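Local coordinates for protein rhamnosidase B (Bacillus sp., PDB 2OKX) that hydrolyses terminal alpha-L-rhamnose residues from rhamnosides as a glycoside hydrolase of family 78, probably with inversion of the anomeric configuration, at residues W10-G14 with W23-R27; D31-S35 with L82-V86; F97-Y103 with C146-F150; N227-P231 with T339-Q345; D543-T549 with L821-R825. All blocks are in the same frame, centred on the assembly; numbering follows the deposited sequence.

Interaction 1: W10-G14 with W23-R27; sequences WIWGG and WRCFR
Residues 10-12 form a strand that runs into loop at Gly-13 and Gly-14. Residues 23-27 lie within a longer strand. The two strand axes come within 9.3 Å at 120°, and the strands are not paired. The closest CA atoms, those of Gly-13 and Arg-24, are 7.9 Å apart. Gly-14 has phi 82° and psi 175°, which call for glycine. A CB on Gly-13 would clash with the Arg-24 guanidinium.

Contact is made mainly by side chains. Trp-12 (chi1 t) puts its indole against the Arg-24 side chain (chi1 t, chi2 t, chi3 m), which starts extended, then bends. Arg-24 CD sits 3.7 Å over the centroid of the Trp-12 six-membered ring, a CH-pi contact. Gly-13 O and Gly-14 N lie over a face of the guanidinium, 3.5 and 3.7 Å from Arg-24 NH2. Phe-26 (chi1 m) brings CZ to 3.5 Å from Trp-12 CE3, with the ring planes at 45°. Ile-11 (chi1 p) places CD1 3.7 Å from Phe-26 CD2.

Arg-24 is held by a salt bridge to Glu-22 and a hydrogen bond to Thr-131. Within the N-terminal antiparallel sheet, strands 174-181 and 130-133 lie between strands 9-12 and 22-31. Val-94 of strand 87-96 touches Trp-12 and Phe-26.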
# COMPACT_ATOMS: atom_id res chain seq x y z
N TRP A 10 24.13 18.49 0.10
CA TRP A 10 23.57 17.25 0.63
C TRP A 10 24.51 16.85 1.76
O TRP A 10 25.74 16.86 1.58
CB TRP A 10 23.59 16.14 -0.42
CG TRP A 10 22.45 16.14 -1.38
CD1 TRP A 10 22.42 16.68 -2.63
CD2 TRP A 10 21.17 15.52 -1.18
NE1 TRP A 10 21.21 16.42 -3.23
CE2 TRP A 10 20.42 15.71 -2.36
CE3 TRP A 10 20.59 14.82 -0.12
CZ2 TRP A 10 19.12 15.23 -2.51
CZ3 TRP A 10 19.29 14.33 -0.27
CH2 TRP A 10 18.57 14.54 -1.46
N ILE A 11 23.96 16.51 2.91
CA ILE A 11 24.80 16.10 4.03
C ILE A 11 24.30 14.82 4.68
O ILE A 11 23.13 14.45 4.56
CB ILE A 11 24.85 17.19 5.13
CG1 ILE A 11 23.45 17.43 5.70
CG2 ILE A 11 25.43 18.48 4.55
CD1 ILE A 11 23.43 18.39 6.88
N TRP A 12 25.21 14.14 5.36
CA TRP A 12 24.88 12.91 6.06
C TRP A 12 25.82 12.83 7.25
O TRP A 12 26.48 13.81 7.60
CB TRP A 12 25.05 11.70 5.14
CG TRP A 12 24.47 10.43 5.72
CD1 TRP A 12 25.14 9.27 6.00
CD2 TRP A 12 23.12 10.23 6.15
NE1 TRP A 12 24.29 8.36 6.57
CE2 TRP A 12 23.04 8.92 6.68
CE3 TRP A 12 21.97 11.02 6.14
CZ2 TRP A 12 21.85 8.39 7.19
CZ3 TRP A 12 20.78 10.49 6.65
CH2 TRP A 12 20.73 9.19 7.17
N GLY A 13 25.87 11.67 7.89
CA GLY A 13 26.74 11.49 9.04
C GLY A 13 27.12 10.02 9.17
O GLY A 13 26.49 9.17 8.55
N GLY A 14 28.15 9.73 9.96
CA GLY A 14 28.57 8.35 10.11
C GLY A 14 29.47 7.92 8.96
O GLY A 14 29.66 8.68 8.01
N TRP A 23 17.79 5.85 11.50
CA TRP A 23 17.13 7.14 11.68
C TRP A 23 18.20 8.10 12.23
O TRP A 23 18.78 7.85 13.28
CB TRP A 23 15.96 7.01 12.66
CG TRP A 23 14.83 6.17 12.10
CD1 TRP A 23 14.83 5.47 10.92
CD2 TRP A 23 13.55 5.95 12.70
NE1 TRP A 23 13.62 4.84 10.75
CE2 TRP A 23 12.82 5.11 11.82
CE3 TRP A 23 12.94 6.37 13.89
CZ2 TRP A 23 11.51 4.69 12.10
CZ3 TRP A 23 11.64 5.95 14.16
CH2 TRP A 23 10.94 5.12 13.27
N ARG A 24 18.45 9.17 11.49
CA ARG A 24 19.48 10.14 11.88
C ARG A 24 18.95 11.56 12.07
O ARG A 24 18.17 12.05 11.27
CB ARG A 24 20.59 10.12 10.83
CG ARG A 24 21.69 11.15 11.02
CD ARG A 24 22.83 10.89 10.04
NE ARG A 24 23.57 9.68 10.39
CZ ARG A 24 24.45 9.60 11.39
NH1 ARG A 24 24.70 10.67 12.14
NH2 ARG A 24 25.07 8.46 11.65
N CYS A 25 19.42 12.21 13.14
CA CYS A 25 19.02 13.57 13.47
C CYS A 25 20.00 14.61 12.95
O CYS A 25 21.21 14.37 12.90
CB CYS A 25 18.93 13.74 14.99
SG CYS A 25 17.86 12.56 15.84
N PHE A 26 19.47 15.77 12.56
CA PHE A 26 20.28 16.87 12.07
C PHE A 26 19.81 18.16 12.73
O PHE A 26 18.61 18.35 12.94
CB PHE A 26 20.18 17.01 10.55
CG PHE A 26 20.78 15.87 9.78
CD1 PHE A 26 20.03 14.73 9.51
CD2 PHE A 26 22.10 15.92 9.35
CE1 PHE A 26 20.59 13.66 8.81
CE2 PHE A 26 22.67 14.86 8.66
CZ PHE A 26 21.91 13.72 8.38
N ARG A 27 20.76 19.03 13.06
CA ARG A 27 20.44 20.31 13.69
C ARG A 27 21.24 21.43 13.04
O ARG A 27 22.44 21.30 12.79
CB ARG A 27 20.75 20.28 15.19
CG ARG A 27 19.73 19.52 16.03
CD ARG A 27 20.17 19.45 17.49
NE ARG A 27 20.37 20.78 18.07
CZ ARG A 27 19.39 21.54 18.55
NH1 ARG A 27 18.13 21.11 18.54
NH2 ARG A 27 19.67 22.74 19.05

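Interaction 2: D31-S35 with L82-V86; sequences DAPAS and LRPGV
Two surface loops meet here, with no regular helix or strand within the contact. Residues 31-35 begin extended, and Ala-34 then turns to phi -64°, psi -27°. Residues 83-86 make a type II beta turn, with Pro-84 at -60°/142° and Gly-85 at 72°/0°. The positive phi favours glycine. The closest CA pairs are Ala-34 with Gly-85 at 3.8 Å and Asp-31 with Val-86 at 5.4 Å.

Two backbone hydrogen bonds join the segments. Ala-32 N donates to Val-86 O at 3.1 Å and 164°. Gly-85 N donates to Pro-33 O at 2.7 Å and 144°. Ala-32 O is also close to Gly-85 N, at 2.9 Å. The turn's own bond, from Val-86 N to Arg-83 O, is weak at 3.5 Å.

These loops follow strand 22-31 and precede strand 87-96, which are antiparallel neighbours in the N-terminal sheet. The contact therefore extends their pairing past the end of strand 22-31. Arg-83 N is satisfied by Asn-88 OD1.

Ala-32 CB points toward the turn, 3.6 Å from Leu-82 CD2 and 3.7 Å from Arg-83 O. Leu-82 also touches Ala-40. Pro-84 CA lies 3.4 Å from Pro-33 O, and Pro-84 CB lies 3.6 Å from Ala-34 O.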
# COMPACT_ATOMS: atom_id res chain seq x y z
N ASP A 31 20.87 33.06 12.62
CA ASP A 31 20.28 34.27 13.18
C ASP A 31 19.37 34.88 12.11
O ASP A 31 19.84 35.24 11.03
CB ASP A 31 21.38 35.25 13.58
CG ASP A 31 22.31 34.68 14.63
OD1 ASP A 31 23.30 35.36 14.98
OD2 ASP A 31 22.06 33.56 15.11
N ALA A 32 18.08 34.97 12.41
CA ALA A 32 17.12 35.53 11.48
C ALA A 32 17.09 37.05 11.59
O ALA A 32 17.15 37.60 12.69
CB ALA A 32 15.74 34.95 11.74
N PRO A 33 16.98 37.74 10.45
CA PRO A 33 16.93 39.21 10.44
C PRO A 33 15.81 39.76 11.32
O PRO A 33 14.87 39.04 11.66
CB PRO A 33 16.74 39.54 8.97
CG PRO A 33 15.98 38.35 8.45
CD PRO A 33 16.71 37.21 9.10
N ALA A 34 15.93 41.03 11.69
CA ALA A 34 14.92 41.68 12.52
C ALA A 34 13.59 41.73 11.78
O ALA A 34 12.52 41.77 12.39
CB ALA A 34 15.37 43.09 12.88
N SER A 35 13.66 41.74 10.45
CA SER A 35 12.46 41.78 9.62
C SER A 35 12.73 41.20 8.24
O SER A 35 13.84 41.30 7.72
CB SER A 35 11.95 43.21 9.49
OG SER A 35 12.90 44.04 8.84
N LEU A 82 9.07 31.14 12.37
CA LEU A 82 10.27 31.97 12.40
C LEU A 82 10.28 33.01 13.53
O LEU A 82 9.28 33.69 13.77
CB LEU A 82 10.43 32.67 11.05
CG LEU A 82 11.78 33.27 10.65
CD1 LEU A 82 11.72 33.72 9.20
CD2 LEU A 82 12.14 34.44 11.56
N ARG A 83 11.42 33.13 14.20
CA ARG A 83 11.61 34.08 15.29
C ARG A 83 12.53 35.20 14.80
O ARG A 83 13.75 35.06 14.84
CB ARG A 83 12.24 33.38 16.50
CG ARG A 83 11.45 32.21 17.04
CD ARG A 83 12.19 31.54 18.19
NE ARG A 83 11.41 30.46 18.79
CZ ARG A 83 11.81 29.75 19.84
NH1 ARG A 83 12.98 30.00 20.42
NH2 ARG A 83 11.03 28.80 20.33
N PRO A 84 11.95 36.32 14.35
CA PRO A 84 12.74 37.45 13.85
C PRO A 84 13.72 38.09 14.83
O PRO A 84 13.45 38.21 16.03
CB PRO A 84 11.66 38.44 13.40
CG PRO A 84 10.55 38.17 14.36
CD PRO A 84 10.52 36.66 14.40
N GLY A 85 14.88 38.48 14.30
CA GLY A 85 15.90 39.13 15.10
C GLY A 85 16.66 38.27 16.09
O GLY A 85 17.53 38.77 16.79
N VAL A 86 16.34 36.98 16.16
CA VAL A 86 17.04 36.10 17.10
C VAL A 86 17.47 34.78 16.47
O VAL A 86 17.21 34.50 15.30
CB VAL A 86 16.16 35.79 18.33
CG1 VAL A 86 15.85 37.08 19.08
CG2 VAL A 86 14.87 35.12 17.89

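Interaction 3: F97-Y103 with C146-F150; sequences FGVSNFY and CQQGF
Aromatic rings form the apolar part of this contact between two irregular loops. Phe-150 (chi1 m) places CZ 4.0 Å from Val-99 CG2, at the ring edge, and CE2 4.1 Å from Phe-97 CB. Gly-149 CA lies over a face of the Phe-97 ring, 4.1 Å from Phe-97 CE1. A CB on Gly-149 would clash with that ring. At the other end, Gln-147 CG sits 3.6 Å from the Phe-102 ring centroid, a CH-pi contact. Cys-146 SG is 4.8 Å from the same centroid, an oblique sulfur-aromatic contact.

The closest CA pairs are Phe-102 with Gln-147 at 4.8 Å and Phe-97 with Gly-149 at 6.3 Å. One direct backbone hydrogen bond joins the loops, from Phe-102 N to Gln-147 O at 3.2 Å. Asn-101 (chi1 p) makes an Asx turn: its OD1 accepts from Tyr-103 N at 2.8 Å.

Two waters complete the polar edge. One donates to Val-99 O (3.0 Å) and Gln-148 O (3.2 Å) and accepts from Asn-101 ND2 (3.0 Å). The other accepts from Gly-149 N (2.7 Å) and bonds to Tyr-103 OH (2.9 Å).

The loops lie in the N-terminal domain, after strands 87-96 and 130-133. Phe-102 reaches across to Trp-622 and His-310. Asn-101 makes a backbone hydrogen bond with Ala-621, in the loop before helix 627-644 of the catalytic domain.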
# COMPACT_ATOMS: atom_id res chain seq x y z
N PHE A 97 16.30 4.03 4.57
CA PHE A 97 16.01 2.60 4.50
C PHE A 97 17.22 1.73 4.20
O PHE A 97 17.40 0.68 4.82
CB PHE A 97 14.92 2.34 3.46
CG PHE A 97 13.63 3.09 3.71
CD1 PHE A 97 13.15 3.27 5.00
CD2 PHE A 97 12.89 3.58 2.64
CE1 PHE A 97 11.94 3.93 5.23
CE2 PHE A 97 11.68 4.25 2.86
CZ PHE A 97 11.20 4.42 4.16
N GLY A 98 18.05 2.16 3.25
CA GLY A 98 19.22 1.38 2.88
C GLY A 98 18.82 0.11 2.15
O GLY A 98 19.64 -0.78 1.91
N VAL A 99 17.54 0.03 1.78
CA VAL A 99 16.99 -1.13 1.08
C VAL A 99 15.90 -0.63 0.13
O VAL A 99 15.09 0.22 0.51
CB VAL A 99 16.36 -2.13 2.07
CG1 VAL A 99 15.72 -3.29 1.33
CG2 VAL A 99 17.42 -2.64 3.04
N SER A 100 15.89 -1.13 -1.09
CA SER A 100 14.88 -0.71 -2.06
C SER A 100 13.52 -1.33 -1.75
O SER A 100 13.45 -2.40 -1.14
CB SER A 100 15.30 -1.11 -3.48
OG SER A 100 16.47 -0.44 -3.90
N ASN A 101 12.44 -0.65 -2.14
CA ASN A 101 11.09 -1.18 -1.95
C ASN A 101 10.19 -0.72 -3.10
O ASN A 101 10.68 -0.25 -4.12
CB ASN A 101 10.50 -0.79 -0.58
CG ASN A 101 10.46 0.71 -0.34
OD1 ASN A 101 10.07 1.49 -1.21
ND2 ASN A 101 10.85 1.12 0.87
N PHE A 102 8.87 -0.87 -2.94
CA PHE A 102 7.92 -0.50 -4.00
C PHE A 102 7.64 1.00 -4.14
O PHE A 102 6.85 1.39 -5.00
CB PHE A 102 6.59 -1.23 -3.79
CG PHE A 102 6.65 -2.72 -4.00
CD1 PHE A 102 7.82 -3.44 -3.77
CD2 PHE A 102 5.49 -3.43 -4.32
CE1 PHE A 102 7.84 -4.84 -3.85
CE2 PHE A 102 5.49 -4.82 -4.39
CZ PHE A 102 6.67 -5.53 -4.15
N TYR A 103 8.24 1.83 -3.29
CA TYR A 103 8.04 3.28 -3.40
C TYR A 103 9.31 4.06 -3.07
O TYR A 103 9.27 5.24 -2.73
CB TYR A 103 6.86 3.76 -2.53
CG TYR A 103 6.80 3.30 -1.08
CD1 TYR A 103 7.79 3.65 -0.16
CD2 TYR A 103 5.70 2.57 -0.61
CE1 TYR A 103 7.69 3.29 1.19
CE2 TYR A 103 5.58 2.21 0.73
CZ TYR A 103 6.58 2.58 1.63
OH TYR A 103 6.46 2.24 2.96
N CYS A 146 7.54 -6.50 2.05
CA CYS A 146 8.34 -6.46 0.83
C CYS A 146 8.13 -5.13 0.12
O CYS A 146 9.01 -4.67 -0.60
CB CYS A 146 7.98 -7.63 -0.10
SG CYS A 146 6.29 -7.63 -0.76
N GLN A 147 6.97 -4.51 0.34
CA GLN A 147 6.65 -3.25 -0.32
C GLN A 147 7.09 -2.00 0.43
O GLN A 147 7.27 -0.94 -0.18
CB GLN A 147 5.13 -3.13 -0.55
CG GLN A 147 4.45 -4.32 -1.23
CD GLN A 147 3.94 -5.34 -0.24
OE1 GLN A 147 4.26 -5.29 0.95
NE2 GLN A 147 3.14 -6.29 -0.73
N GLN A 148 7.28 -2.11 1.74
CA GLN A 148 7.59 -0.93 2.53
C GLN A 148 8.93 -0.84 3.26
O GLN A 148 9.89 -1.52 2.92
CB GLN A 148 6.44 -0.73 3.53
CG GLN A 148 5.07 -1.05 2.91
CD GLN A 148 3.94 -0.32 3.61
OE1 GLN A 148 2.90 -0.91 3.94
NE2 GLN A 148 4.13 0.97 3.84
N GLY A 149 8.97 0.02 4.28
CA GLY A 149 10.18 0.22 5.05
C GLY A 149 10.35 -0.71 6.24
O GLY A 149 10.37 -1.93 6.08
N PHE A 150 10.45 -0.14 7.43
CA PHE A 150 10.65 -0.93 8.64
C PHE A 150 9.73 -0.55 9.80
O PHE A 150 9.38 0.62 9.96
CB PHE A 150 12.10 -0.78 9.12
CG PHE A 150 13.12 -1.21 8.11
CD1 PHE A 150 13.67 -2.49 8.17
CD2 PHE A 150 13.54 -0.35 7.11
CE1 PHE A 150 14.62 -2.90 7.24
CE2 PHE A 150 14.49 -0.75 6.17
CZ PHE A 150 15.03 -2.03 6.23
O HOH W 1 12.91 -0.48 2.40
O HOH W 2 7.47 1.84 5.62

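Interaction 4: N227-P231 with T339-Q345; sequences NQMVP and TIGTFDQ
This contact sets the C-terminal end of a short helix against the end of strand 338-340, an inner strand of a beta sheet in domain D2, and the loop that follows it. Residues 227-229 finish helix 225-229. Residues 339-340 are strand, and the chain then runs through Gly-341 and a cis peptide to Thr-342. Gly-341 has phi 150° and psi -155°, which call for glycine. The closest CA pairs are Met-229 with Thr-342 at 6.0 Å and Val-230 with Gln-345 at 7.7 Å.

Gln-228 comes first, its side chain (chi1 t, chi2 p) ending beside Thr-339. The modelled Gln-228 OE1 is 3.0 Å from Thr-339 OG1.

Met-229 follows and is the most covered residue of the contact. All three of its chi angles are m. Its SD lies 3.6 Å from Thr-339 CB, and its CE lies 4.0 Å from Ile-340 O and 3.8 Å from Thr-342 OG1. Tyr-242 and Ile-305, on two strands of the same sheet, also touch this side chain. The carbonyl ties down the helix end. Thr-342 (chi1 m) donates from OG1 to Met-229 O at 2.7 Å. A water accepts from Gln-345 NE2 at 2.6 Å and gives a weak bond to Met-229 O at 3.5 Å.

Val-230 is the first residue to leave helical geometry, at phi -137° and psi 79°. Its CG1 packs 3.4 Å from Gln-345 OE1.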
# COMPACT_ATOMS: atom_id res chain seq x y z
N ASN A 227 17.39 -10.82 2.59
CA ASN A 227 18.67 -10.14 2.58
C ASN A 227 19.80 -11.00 3.17
O ASN A 227 20.97 -10.79 2.87
CB ASN A 227 18.58 -8.80 3.34
CG ASN A 227 17.69 -7.78 2.62
OD1 ASN A 227 17.30 -7.96 1.47
ND2 ASN A 227 17.38 -6.69 3.31
N GLN A 228 19.44 -11.98 4.00
CA GLN A 228 20.44 -12.87 4.60
C GLN A 228 20.94 -13.92 3.60
O GLN A 228 22.14 -14.19 3.53
CB GLN A 228 19.86 -13.56 5.84
CG GLN A 228 20.63 -14.81 6.30
CD GLN A 228 22.02 -14.51 6.84
OE1 GLN A 228 22.81 -15.42 7.11
NE2 GLN A 228 22.33 -13.23 7.01
N MET A 229 20.01 -14.50 2.84
CA MET A 229 20.35 -15.53 1.85
C MET A 229 20.84 -14.98 0.51
O MET A 229 21.59 -15.65 -0.19
CB MET A 229 19.14 -16.44 1.62
CG MET A 229 18.65 -17.16 2.86
SD MET A 229 19.93 -18.17 3.66
CE MET A 229 19.89 -19.65 2.65
N VAL A 230 20.41 -13.77 0.16
CA VAL A 230 20.83 -13.13 -1.09
C VAL A 230 21.15 -11.68 -0.77
O VAL A 230 20.35 -10.78 -1.03
CB VAL A 230 19.72 -13.18 -2.16
CG1 VAL A 230 20.23 -12.62 -3.47
CG2 VAL A 230 19.24 -14.61 -2.35
N PRO A 231 22.34 -11.42 -0.20
CA PRO A 231 22.81 -10.09 0.18
C PRO A 231 22.61 -8.97 -0.83
O PRO A 231 22.32 -7.83 -0.45
CB PRO A 231 24.28 -10.33 0.50
CG PRO A 231 24.26 -11.70 1.09
CD PRO A 231 23.36 -12.44 0.11
N THR A 339 22.42 -19.84 8.98
CA THR A 339 21.73 -20.30 7.79
C THR A 339 22.68 -21.20 7.02
O THR A 339 23.89 -21.02 7.07
CB THR A 339 21.26 -19.13 6.90
OG1 THR A 339 22.38 -18.32 6.54
CG2 THR A 339 20.24 -18.29 7.65
N ILE A 340 22.12 -22.19 6.34
CA ILE A 340 22.91 -23.13 5.55
C ILE A 340 22.57 -22.93 4.08
O ILE A 340 21.44 -23.17 3.66
CB ILE A 340 22.59 -24.58 5.96
CG1 ILE A 340 22.69 -24.71 7.48
CG2 ILE A 340 23.57 -25.53 5.29
CD1 ILE A 340 22.33 -26.09 8.01
N GLY A 341 23.56 -22.50 3.31
CA GLY A 341 23.37 -22.24 1.90
C GLY A 341 24.33 -21.13 1.51
O GLY A 341 25.34 -20.94 2.18
N THR A 342 24.03 -20.38 0.45
CA THR A 342 22.83 -20.55 -0.36
C THR A 342 23.15 -21.51 -1.51
O THR A 342 23.92 -21.18 -2.40
CB THR A 342 22.40 -19.19 -0.93
OG1 THR A 342 22.32 -18.23 0.14
CG2 THR A 342 21.04 -19.29 -1.62
N PHE A 343 22.54 -22.70 -1.48
CA PHE A 343 22.80 -23.71 -2.49
C PHE A 343 22.52 -23.26 -3.92
O PHE A 343 23.25 -23.62 -4.84
CB PHE A 343 22.01 -24.99 -2.17
CG PHE A 343 22.36 -25.59 -0.83
CD1 PHE A 343 21.56 -25.34 0.28
CD2 PHE A 343 23.51 -26.36 -0.68
CE1 PHE A 343 21.90 -25.86 1.53
CE2 PHE A 343 23.86 -26.88 0.57
CZ PHE A 343 23.05 -26.63 1.68
N ASP A 344 21.47 -22.48 -4.10
CA ASP A 344 21.11 -21.96 -5.41
C ASP A 344 20.16 -20.78 -5.19
O ASP A 344 19.53 -20.68 -4.14
CB ASP A 344 20.45 -23.04 -6.27
CG ASP A 344 20.35 -22.65 -7.73
OD1 ASP A 344 21.01 -21.66 -8.12
OD2 ASP A 344 19.63 -23.32 -8.49
N GLN A 345 20.07 -19.90 -6.18
CA GLN A 345 19.20 -18.73 -6.06
C GLN A 345 18.84 -18.19 -7.43
O GLN A 345 19.31 -18.68 -8.45
CB GLN A 345 19.92 -17.64 -5.27
CG GLN A 345 21.31 -17.35 -5.81
CD GLN A 345 22.00 -16.24 -5.07
OE1 GLN A 345 21.79 -15.06 -5.34
NE2 GLN A 345 22.85 -16.61 -4.12
O HOH W 3 24.03 -14.87 -2.52

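Interaction 5: D543-T549 with L821-R825; sequences DALLNAT and LDDIR
A salt bridge between Asp-543 and Arg-825 leads this contact. Asp-543 OD2 accepts from Arg-825 NE at 2.8 Å and from Arg-825 NH2 at 2.9 Å. Asp-543 (chi1 t) is also the N-cap of helix 544-559. Its OD1 accepts from Leu-546 N at 3.2 Å and, weakly, from Leu-545 N at 2.8 Å. Arg-825 (chi1 m, chi2 t, chi3 t) forms a second bridge within its own helix, from NH1 to Asp-822 OD1 at 2.9 Å. Its NH2 also pairs with Asp-897.

The helical segments 544-549 and 821-825 have axes 10.3 Å apart, crossing at 70°. The closest CA pair is Leu-546 with Arg-825, at 6.6 Å.

Leu-546 (m,t) fills the space between the helices. Its CD1 is 3.9 Å from Leu-821 CD2, and its CD2 is 3.9 Å from Ile-824 CG2. Leu-545 CD2 packs 3.9 Å from Arg-825 CB. Thr-549 OG1 lies 3.9 Å from Ile-824 CG2 and donates to Leu-546 O at 2.7 Å.

The contact joins early and late helices of the mainly helical six-hairpin domain, the catalytic alpha barrel of this family. One carboxylate does both jobs, so the capped start of helix 544-559 is also tied by charge to helix 817-833.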
# COMPACT_ATOMS: atom_id res chain seq x y z
N ASP A 543 -32.63 4.71 -0.44
CA ASP A 543 -32.14 3.40 -0.04
C ASP A 543 -30.95 3.56 0.91
O ASP A 543 -29.84 3.87 0.49
CB ASP A 543 -31.72 2.61 -1.28
CG ASP A 543 -31.35 1.17 -0.98
OD1 ASP A 543 -30.80 0.91 0.11
OD2 ASP A 543 -31.60 0.30 -1.83
N ALA A 544 -31.18 3.33 2.20
CA ALA A 544 -30.13 3.46 3.21
C ALA A 544 -28.92 2.56 2.96
O ALA A 544 -27.79 2.92 3.30
CB ALA A 544 -30.71 3.19 4.60
N LEU A 545 -29.14 1.38 2.37
CA LEU A 545 -28.02 0.48 2.09
C LEU A 545 -27.09 1.12 1.06
O LEU A 545 -25.87 1.13 1.22
CB LEU A 545 -28.54 -0.87 1.58
CG LEU A 545 -27.51 -1.88 1.06
CD1 LEU A 545 -26.38 -2.06 2.06
CD2 LEU A 545 -28.19 -3.22 0.79
N LEU A 546 -27.68 1.68 0.00
CA LEU A 546 -26.87 2.33 -1.01
C LEU A 546 -26.11 3.51 -0.41
O LEU A 546 -24.96 3.74 -0.75
CB LEU A 546 -27.75 2.79 -2.18
CG LEU A 546 -28.32 1.65 -3.03
CD1 LEU A 546 -29.21 2.22 -4.15
CD2 LEU A 546 -27.17 0.84 -3.62
N ASN A 547 -26.76 4.25 0.50
CA ASN A 547 -26.10 5.39 1.14
C ASN A 547 -24.86 4.92 1.90
O ASN A 547 -23.82 5.59 1.87
CB ASN A 547 -27.04 6.08 2.14
CG ASN A 547 -28.19 6.77 1.46
OD1 ASN A 547 -28.16 7.00 0.25
ND2 ASN A 547 -29.21 7.13 2.23
N ALA A 548 -24.98 3.78 2.57
CA ALA A 548 -23.86 3.24 3.33
C ALA A 548 -22.75 2.77 2.40
O ALA A 548 -21.57 2.90 2.72
CB ALA A 548 -24.34 2.09 4.21
N THR A 549 -23.10 2.21 1.24
CA THR A 549 -22.09 1.74 0.31
C THR A 549 -21.32 2.93 -0.24
O THR A 549 -20.12 2.84 -0.49
CB THR A 549 -22.68 0.91 -0.88
OG1 THR A 549 -23.43 1.77 -1.75
CG2 THR A 549 -23.60 -0.20 -0.35
N LEU A 821 -27.71 -1.67 -9.48
CA LEU A 821 -28.05 -1.39 -8.10
C LEU A 821 -28.19 -2.66 -7.27
O LEU A 821 -27.71 -2.73 -6.13
CB LEU A 821 -29.35 -0.59 -8.00
CG LEU A 821 -29.30 0.87 -8.44
CD1 LEU A 821 -30.59 1.57 -8.03
CD2 LEU A 821 -28.10 1.56 -7.81
N ASP A 822 -28.86 -3.67 -7.82
CA ASP A 822 -29.03 -4.91 -7.09
C ASP A 822 -27.70 -5.61 -6.85
O ASP A 822 -27.51 -6.24 -5.81
CB ASP A 822 -29.99 -5.85 -7.81
CG ASP A 822 -31.44 -5.40 -7.69
OD1 ASP A 822 -31.77 -4.72 -6.70
OD2 ASP A 822 -32.24 -5.74 -8.58
N ASP A 823 -26.78 -5.49 -7.79
CA ASP A 823 -25.47 -6.11 -7.64
C ASP A 823 -24.72 -5.38 -6.51
O ASP A 823 -24.10 -6.02 -5.66
CB ASP A 823 -24.66 -6.02 -8.93
CG ASP A 823 -23.44 -6.93 -8.92
OD1 ASP A 823 -23.57 -8.11 -9.29
OD2 ASP A 823 -22.35 -6.46 -8.52
N ILE A 824 -24.78 -4.06 -6.53
CA ILE A 824 -24.12 -3.27 -5.50
C ILE A 824 -24.69 -3.64 -4.14
O ILE A 824 -23.95 -3.88 -3.18
CB ILE A 824 -24.29 -1.75 -5.77
CG1 ILE A 824 -23.45 -1.34 -6.98
CG2 ILE A 824 -23.88 -0.94 -4.54
CD1 ILE A 824 -23.68 0.09 -7.44
N ARG A 825 -26.02 -3.69 -4.04
CA ARG A 825 -26.67 -4.04 -2.79
C ARG A 825 -26.17 -5.38 -2.25
O ARG A 825 -25.85 -5.50 -1.07
CB ARG A 825 -28.19 -4.10 -2.98
CG ARG A 825 -28.85 -2.74 -3.13
CD ARG A 825 -30.20 -2.84 -3.82
NE ARG A 825 -30.88 -1.55 -3.82
CZ ARG A 825 -31.75 -1.16 -4.74
NH1 ARG A 825 -32.06 -1.97 -5.75
NH2 ARG A 825 -32.33 0.02 -4.64

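Interactions 1, 2 and 3 are linked through strands of the N-terminal sheet. Strand 22-31 carries segment 23-27 and leads into segment 31-35, so interactions 1 and 2 adjoin in sequence; their centres are 25 Å apart. Strand 87-96 joins segment 82-86 to segment 97-103, with interactions 2 and 3 centred 40 Å apart. Interaction 3 touches interaction 4 in domain D2, where Val-99 CG2 packs 4.1 Å from Asn-227 ND2. Interaction 5 belongs to the catalytic helical domain, centred 38 Å from interaction 3. Interaction 3 is the most central, about 12 Å from the chain centre. A glycerol, probably from the crystallisation liquor, lies about 3 Å from the Gln-147 side chain and may mark a pocket.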